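Local coordinates for thioredoxin family protein (Pseudomonas aeruginosa, PDB 1Z6N) that is of unknown function but belongs to the thioredoxin family, binds magnesium and may act as a thiol-disulfide oxidoreductase, at residues Phe17-Gln26 with Gly62-Leu73. Sequence-based numbering, arbitrary orientation.
Sequences FVGHGLATEQ and GEMWCPDCQINL
Met64 reaches across from the loop that precedes the CxxC helix of this thioredoxin-type fold and packs against Phe17 of helix 14-19. Its CG lies over one face of the phenyl ring, a CH-pi contact 3.8 Å from the Phe17 ring centroid, while SD sits obliquely at the rim, 3.4 Å from Phe17 CE2, making a Met-aromatic contact. Bends at chi2 and chi3 (-69° and -72°) fold the thioether back, so that its methyl CE lodges between Val18 and the first turn of helix 23-39, 3.7 Å from Glu25 C. Gly62 O and Glu63 N lie at the ring edge, and Leu73 CD1 approaches obliquely from the CxxC helix. Glu25 makes the second area of contact, by packing alone. With CG anti to its carbonyl carbon, it runs extended over the Met64-Trp65 peptide, its OE2 3.2 Å from Trp65 CA. No hydrogen bond spans the two segments; each is braced internally. Leu22 N, at the N-cap residue, donates to Glu25 OE1 from above the carboxylate plane, and Gln26 NE2 ties back to Gly21 O. In the second segment, the type I turn from Glu63 to Cys66 leads into helix 67-82, whose N-cap residue Cys66 accepts from Cys69 N through SG. The Cys66 and Cys69 thiols are unlinked, and Cys69 SG accepts from Glu63 N at 3.4 Å. Trp65 NE1 bonds Glu63 OE2, while the other carboxylate oxygen is taken by Lys93 N. The Met64 carbonyl, beneath the Glu25 chain, receives a nearly straight bond (175°) from Gln70 NE2 at 2.8 Å from Met64 O, which lies in the Gln70 amide plane.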
ATOM      1  N   PHE A  17       2.692  11.903  -5.179  1.00  7.47           N
ATOM      2  CA  PHE A  17       3.354  11.560  -3.912  1.00  7.72           C
ATOM      3  C   PHE A  17       4.863  11.375  -4.118  1.00  7.64           C
ATOM      4  O   PHE A  17       5.675  11.989  -3.406  1.00  7.76           O
ATOM      5  CB  PHE A  17       2.697  10.273  -3.402  1.00  8.17           C
ATOM      6  CG  PHE A  17       3.380   9.642  -2.226  1.00  7.55           C
ATOM      7  CD1 PHE A  17       3.228  10.169  -0.955  1.00  8.38           C
ATOM      8  CD2 PHE A  17       4.132   8.485  -2.400  1.00  9.96           C
ATOM      9  CE1 PHE A  17       3.844   9.532   0.156  1.00  9.91           C
ATOM     10  CE2 PHE A  17       4.736   7.864  -1.310  1.00 10.07           C
ATOM     11  CZ  PHE A  17       4.577   8.393  -0.034  1.00  9.04           C
ATOM     12  N   VAL A  18       5.250  10.565  -5.106  1.00  6.63           N
ATOM     13  CA  VAL A  18       6.681  10.370  -5.369  1.00  7.42           C
ATOM     14  C   VAL A  18       7.349  11.692  -5.732  1.00  8.07           C
ATOM     15  O   VAL A  18       8.485  11.954  -5.316  1.00  9.36           O
ATOM     16  CB  VAL A  18       6.891   9.332  -6.463  1.00  7.67           C
ATOM     17  CG1 VAL A  18       8.357   9.267  -6.901  1.00  8.68           C
ATOM     18  CG2 VAL A  18       6.400   7.962  -5.945  1.00  7.32           C
ATOM     19  N   GLY A  19       6.633  12.513  -6.489  1.00  7.82           N
ATOM     20  CA  GLY A  19       7.180  13.782  -6.970  1.00  8.22           C
ATOM     21  C   GLY A  19       7.516  14.800  -5.896  1.00  8.62           C
ATOM     22  O   GLY A  19       8.249  15.760  -6.183  1.00  9.19           O
ATOM     23  N   HIS A  20       7.009  14.606  -4.679  1.00  8.48           N
ATOM     24  CA  HIS A  20       7.354  15.503  -3.556  1.00  8.69           C
ATOM     25  C   HIS A  20       8.529  14.967  -2.746  1.00  8.18           C
ATOM     26  O   HIS A  20       8.939  15.607  -1.763  1.00  8.99           O
ATOM     27  CB  HIS A  20       6.192  15.722  -2.585  1.00  9.82           C
ATOM     28  CG  HIS A  20       4.974  16.315  -3.211  1.00 10.45           C
ATOM     29  ND1 HIS A  20       4.974  17.551  -3.812  1.00 10.01           N
ATOM     30  CD2 HIS A  20       3.704  15.850  -3.301  1.00 12.50           C
ATOM     31  CE1 HIS A  20       3.761  17.814  -4.273  1.00 11.38           C
ATOM     32  NE2 HIS A  20       2.978  16.790  -3.990  1.00 12.33           N
ATOM     33  N   GLY A  21       9.050  13.799  -3.107  1.00  7.97           N
ATOM     34  CA  GLY A  21      10.143  13.223  -2.325  1.00  8.25           C
ATOM     35  C   GLY A  21      11.486  13.863  -2.610  1.00  8.45           C
ATOM     36  O   GLY A  21      11.692  14.497  -3.636  1.00  8.16           O
ATOM     37  N   LEU A  22      12.416  13.687  -1.678  1.00  7.78           N
ATOM     38  CA  LEU A  22      13.821  13.958  -1.976  1.00  8.24           C
ATOM     39  C   LEU A  22      14.282  13.065  -3.142  1.00  8.11           C
ATOM     40  O   LEU A  22      13.762  11.949  -3.312  1.00  8.16           O
ATOM     41  CB  LEU A  22      14.703  13.724  -0.742  1.00  8.40           C
ATOM     42  CG  LEU A  22      14.459  14.631   0.466  1.00  9.19           C
ATOM     43  CD1 LEU A  22      15.213  14.065   1.661  1.00  9.11           C
ATOM     44  CD2 LEU A  22      14.865  16.080   0.190  1.00  8.86           C
ATOM     45  N   ALA A  23      15.259  13.537  -3.924  1.00  9.45           N
ATOM     46  CA  ALA A  23      15.780  12.727  -5.030  1.00  9.65           C
ATOM     47  C   ALA A  23      16.180  11.311  -4.590  1.00  9.94           C
ATOM     48  O   ALA A  23      15.907  10.322  -5.286  1.00 10.02           O
ATOM     49  CB  ALA A  23      16.965  13.427  -5.645  1.00 10.33           C
ATOM     50  N   THR A  24      16.816  11.203  -3.426  1.00  9.87           N
ATOM     51  CA  THR A  24      17.231   9.889  -2.917  1.00 11.01           C
ATOM     52  C   THR A  24      16.051   8.959  -2.661  1.00 10.03           C
ATOM     53  O   THR A  24      16.146   7.747  -2.876  1.00 11.22           O
ATOM     54  CB  THR A  24      18.029  10.007  -1.615  1.00 11.46           C
ATOM     55  OG1 THR A  24      17.314  10.848  -0.702  1.00 14.50           O
ATOM     56  CG2 THR A  24      19.412  10.597  -1.892  1.00 12.44           C
ATOM     57  N   GLU A  25      14.943   9.535  -2.189  1.00  9.25           N
ATOM     58  CA  GLU A  25      13.749   8.760  -1.910  1.00  8.40           C
ATOM     59  C   GLU A  25      13.074   8.359  -3.220  1.00  8.38           C
ATOM     60  O   GLU A  25      12.588   7.220  -3.350  1.00  8.94           O
ATOM     61  CB  GLU A  25      12.775   9.579  -1.055  1.00  8.14           C
ATOM     62  CG  GLU A  25      13.365  10.042   0.277  1.00  7.66           C
ATOM     63  CD  GLU A  25      12.576  11.160   0.965  1.00  8.43           C
ATOM     64  OE1 GLU A  25      11.674  11.766   0.343  1.00  9.47           O
ATOM     65  OE2 GLU A  25      12.920  11.451   2.137  1.00  9.63           O
ATOM     66  N   GLN A  26      13.049   9.284  -4.186  1.00  8.51           N
ATOM     67  CA  GLN A  26      12.532   8.953  -5.513  1.00  8.12           C
ATOM     68  C   GLN A  26      13.329   7.815  -6.141  1.00  8.27           C
ATOM     69  O   GLN A  26      12.750   6.938  -6.762  1.00  8.66           O
ATOM     70  CB  GLN A  26      12.561  10.161  -6.441  1.00  8.98           C
ATOM     71  CG  GLN A  26      11.696  11.323  -5.968  1.00 10.12           C
ATOM     72  CD  GLN A  26      11.879  12.540  -6.847  1.00 16.00           C
ATOM     73  OE1 GLN A  26      12.308  12.437  -8.007  1.00 20.32           O
ATOM     74  NE2 GLN A  26      11.617  13.707  -6.297  1.00 16.47           N
ATOM     75  N   GLY A  62       0.901   7.734   4.289  1.00  7.59           N
ATOM     76  CA  GLY A  62       2.297   7.425   4.024  1.00  8.67           C
ATOM     77  C   GLY A  62       3.113   8.678   3.811  1.00  8.44           C
ATOM     78  O   GLY A  62       2.565   9.775   3.672  1.00 10.30           O
ATOM     79  N   GLU A  63       4.433   8.495   3.802  1.00  8.12           N
ATOM     80  CA  GLU A  63       5.383   9.605   3.670  1.00  8.27           C
ATOM     81  C   GLU A  63       6.584   9.108   2.872  1.00  8.05           C
ATOM     82  O   GLU A  63       7.049   7.977   3.063  1.00  7.06           O
ATOM     83  CB  GLU A  63       5.887  10.055   5.037  1.00  9.34           C
ATOM     84  CG  GLU A  63       4.787  10.510   6.021  1.00 10.07           C
ATOM     85  CD  GLU A  63       4.546  12.021   6.079  1.00  9.50           C
ATOM     86  OE1 GLU A  63       3.407  12.415   6.402  1.00  9.45           O
ATOM     87  OE2 GLU A  63       5.495  12.798   5.877  1.00  8.87           O
ATOM     88  N   MET A  64       7.115   9.972   2.011  1.00  7.74           N
ATOM     89  CA  MET A  64       8.220   9.553   1.148  1.00  7.89           C
ATOM     90  C   MET A  64       9.548   9.281   1.854  1.00  8.25           C
ATOM     91  O   MET A  64      10.429   8.639   1.273  1.00  7.92           O
ATOM     92  CB  MET A  64       8.423  10.539  -0.013  1.00  7.56           C
ATOM     93  CG  MET A  64       7.531  10.259  -1.200  1.00  8.42           C
ATOM     94  SD  MET A  64       7.934   8.701  -2.132  1.00  2.00           S
ATOM     95  CE  MET A  64       9.510   9.272  -2.935  1.00 10.57           C
ATOM     96  N   TRP A  65       9.716   9.794   3.075  1.00  7.60           N
ATOM     97  CA  TRP A  65      10.944   9.525   3.827  1.00  6.98           C
ATOM     98  C   TRP A  65      10.957   8.140   4.472  1.00  7.34           C
ATOM     99  O   TRP A  65      11.988   7.709   4.979  1.00  7.93           O
ATOM    100  CB  TRP A  65      11.170  10.597   4.894  1.00  7.73           C
ATOM    101  CG  TRP A  65       9.974  10.852   5.747  1.00  6.92           C
ATOM    102  CD1 TRP A  65       9.058  11.853   5.581  1.00  8.12           C
ATOM    103  CD2 TRP A  65       9.546  10.103   6.907  1.00  7.31           C
ATOM    104  NE1 TRP A  65       8.087  11.775   6.557  1.00  8.05           N
ATOM    105  CE2 TRP A  65       8.356  10.704   7.372  1.00  8.03           C
ATOM    106  CE3 TRP A  65      10.038   8.966   7.586  1.00  9.01           C
ATOM    107  CZ2 TRP A  65       7.656  10.226   8.497  1.00  8.29           C
ATOM    108  CZ3 TRP A  65       9.320   8.481   8.694  1.00  8.99           C
ATOM    109  CH2 TRP A  65       8.149   9.108   9.131  1.00  8.72           C
ATOM    110  N   CYS A  66       9.795   7.492   4.514  1.00  7.39           N
ATOM    111  CA  CYS A  66       9.648   6.222   5.233  1.00  7.82           C
ATOM    112  C   CYS A  66      10.011   5.047   4.319  1.00  8.19           C
ATOM    113  O   CYS A  66       9.368   4.860   3.294  1.00  8.39           O
ATOM    114  CB  CYS A  66       8.205   6.096   5.716  1.00  7.07           C
ATOM    115  SG  CYS A  66       7.861   4.449   6.348  1.00 11.13           S
ATOM    116  N   PRO A  67      11.065   4.272   4.669  1.00  8.36           N
ATOM    117  CA  PRO A  67      11.449   3.122   3.840  1.00  8.46           C
ATOM    118  C   PRO A  67      10.331   2.118   3.643  1.00  8.13           C
ATOM    119  O   PRO A  67      10.207   1.541   2.556  1.00  8.06           O
ATOM    120  CB  PRO A  67      12.614   2.495   4.630  1.00  9.33           C
ATOM    121  CG  PRO A  67      13.233   3.665   5.272  1.00 10.61           C
ATOM    122  CD  PRO A  67      12.035   4.473   5.758  1.00  9.61           C
ATOM    123  N   ASP A  68       9.499   1.932   4.671  1.00  7.57           N
ATOM    124  CA  ASP A  68       8.379   0.999   4.561  1.00  7.81           C
ATOM    125  C   ASP A  68       7.360   1.505   3.533  1.00  7.51           C
ATOM    126  O   ASP A  68       6.738   0.709   2.838  1.00  8.83           O
ATOM    127  CB  ASP A  68       7.703   0.782   5.913  1.00  8.65           C
ATOM    128  CG  ASP A  68       8.646   0.206   6.926  1.00 10.46           C
ATOM    129  OD1 ASP A  68       9.116  -0.924   6.690  1.00 10.75           O
ATOM    130  OD2 ASP A  68       8.946   0.885   7.932  1.00 13.91           O
ATOM    131  N   CYS A  69       7.180   2.824   3.447  1.00  7.12           N
ATOM    132  CA  CYS A  69       6.330   3.401   2.395  1.00  7.95           C
ATOM    133  C   CYS A  69       6.965   3.253   1.018  1.00  7.90           C
ATOM    134  O   CYS A  69       6.282   2.896   0.056  1.00  8.75           O
ATOM    135  CB  CYS A  69       6.048   4.876   2.662  1.00  8.55           C
ATOM    136  SG  CYS A  69       5.006   5.122   4.124  1.00  9.41           S
ATOM    137  N   GLN A  70       8.260   3.535   0.910  1.00  6.85           N
ATOM    138  CA  GLN A  70       8.932   3.393  -0.388  1.00  7.29           C
ATOM    139  C   GLN A  70       8.762   1.981  -0.955  1.00  7.65           C
ATOM    140  O   GLN A  70       8.444   1.799  -2.135  1.00  9.01           O
ATOM    141  CB  GLN A  70      10.419   3.737  -0.278  1.00  7.47           C
ATOM    142  CG  GLN A  70      10.681   5.172   0.150  1.00  8.30           C
ATOM    143  CD  GLN A  70      12.073   5.359   0.700  1.00  8.79           C
ATOM    144  OE1 GLN A  70      12.893   4.421   0.696  1.00  9.65           O
ATOM    145  NE2 GLN A  70      12.360   6.565   1.182  1.00  8.30           N
ATOM    146  N   ILE A  71       8.971   0.991  -0.093  1.00  7.02           N
ATOM    147  CA  ILE A  71       8.888  -0.427  -0.468  1.00  7.62           C
ATOM    148  C   ILE A  71       7.464  -0.815  -0.809  1.00  7.66           C
ATOM    149  O   ILE A  71       7.174  -1.230  -1.923  1.00  7.46           O
ATOM    150  CB  ILE A  71       9.418  -1.314   0.663  1.00  7.27           C
ATOM    151  CG1 ILE A  71      10.925  -1.072   0.849  1.00  7.67           C
ATOM    152  CG2 ILE A  71       9.149  -2.798   0.370  1.00  7.16           C
ATOM    153  CD1 ILE A  71      11.490  -1.554   2.189  1.00  9.47           C
ATOM    154  N   ASN A  72       6.554  -0.710   0.163  1.00  7.32           N
ATOM    155  CA  ASN A  72       5.258  -1.322  -0.056  1.00  7.54           C
ATOM    156  C   ASN A  72       4.374  -0.537  -0.996  1.00  7.30           C
ATOM    157  O   ASN A  72       3.543  -1.117  -1.687  1.00  7.73           O
ATOM    158  CB  ASN A  72       4.567  -1.595   1.270  1.00  7.58           C
ATOM    159  CG  ASN A  72       5.363  -2.540   2.130  1.00  7.02           C
ATOM    160  OD1 ASN A  72       5.576  -3.696   1.763  1.00  7.98           O
ATOM    161  ND2 ASN A  72       5.846  -2.037   3.265  1.00  7.75           N
ATOM    162  N   LEU A  73       4.548   0.783  -1.033  1.00  7.17           N
ATOM    163  CA  LEU A  73       3.748   1.564  -1.960  1.00  7.10           C
ATOM    164  C   LEU A  73       4.252   1.435  -3.399  1.00  7.29           C
ATOM    165  O   LEU A  73       3.438   1.469  -4.320  1.00  7.90           O
ATOM    166  CB  LEU A  73       3.622   3.020  -1.514  1.00  6.88           C
ATOM    167  CG  LEU A  73       2.962   3.170  -0.137  1.00  7.84           C
ATOM    168  CD1 LEU A  73       2.833   4.667   0.214  1.00  8.56           C
ATOM    169  CD2 LEU A  73       1.599   2.478  -0.085  1.00  8.51           C
TER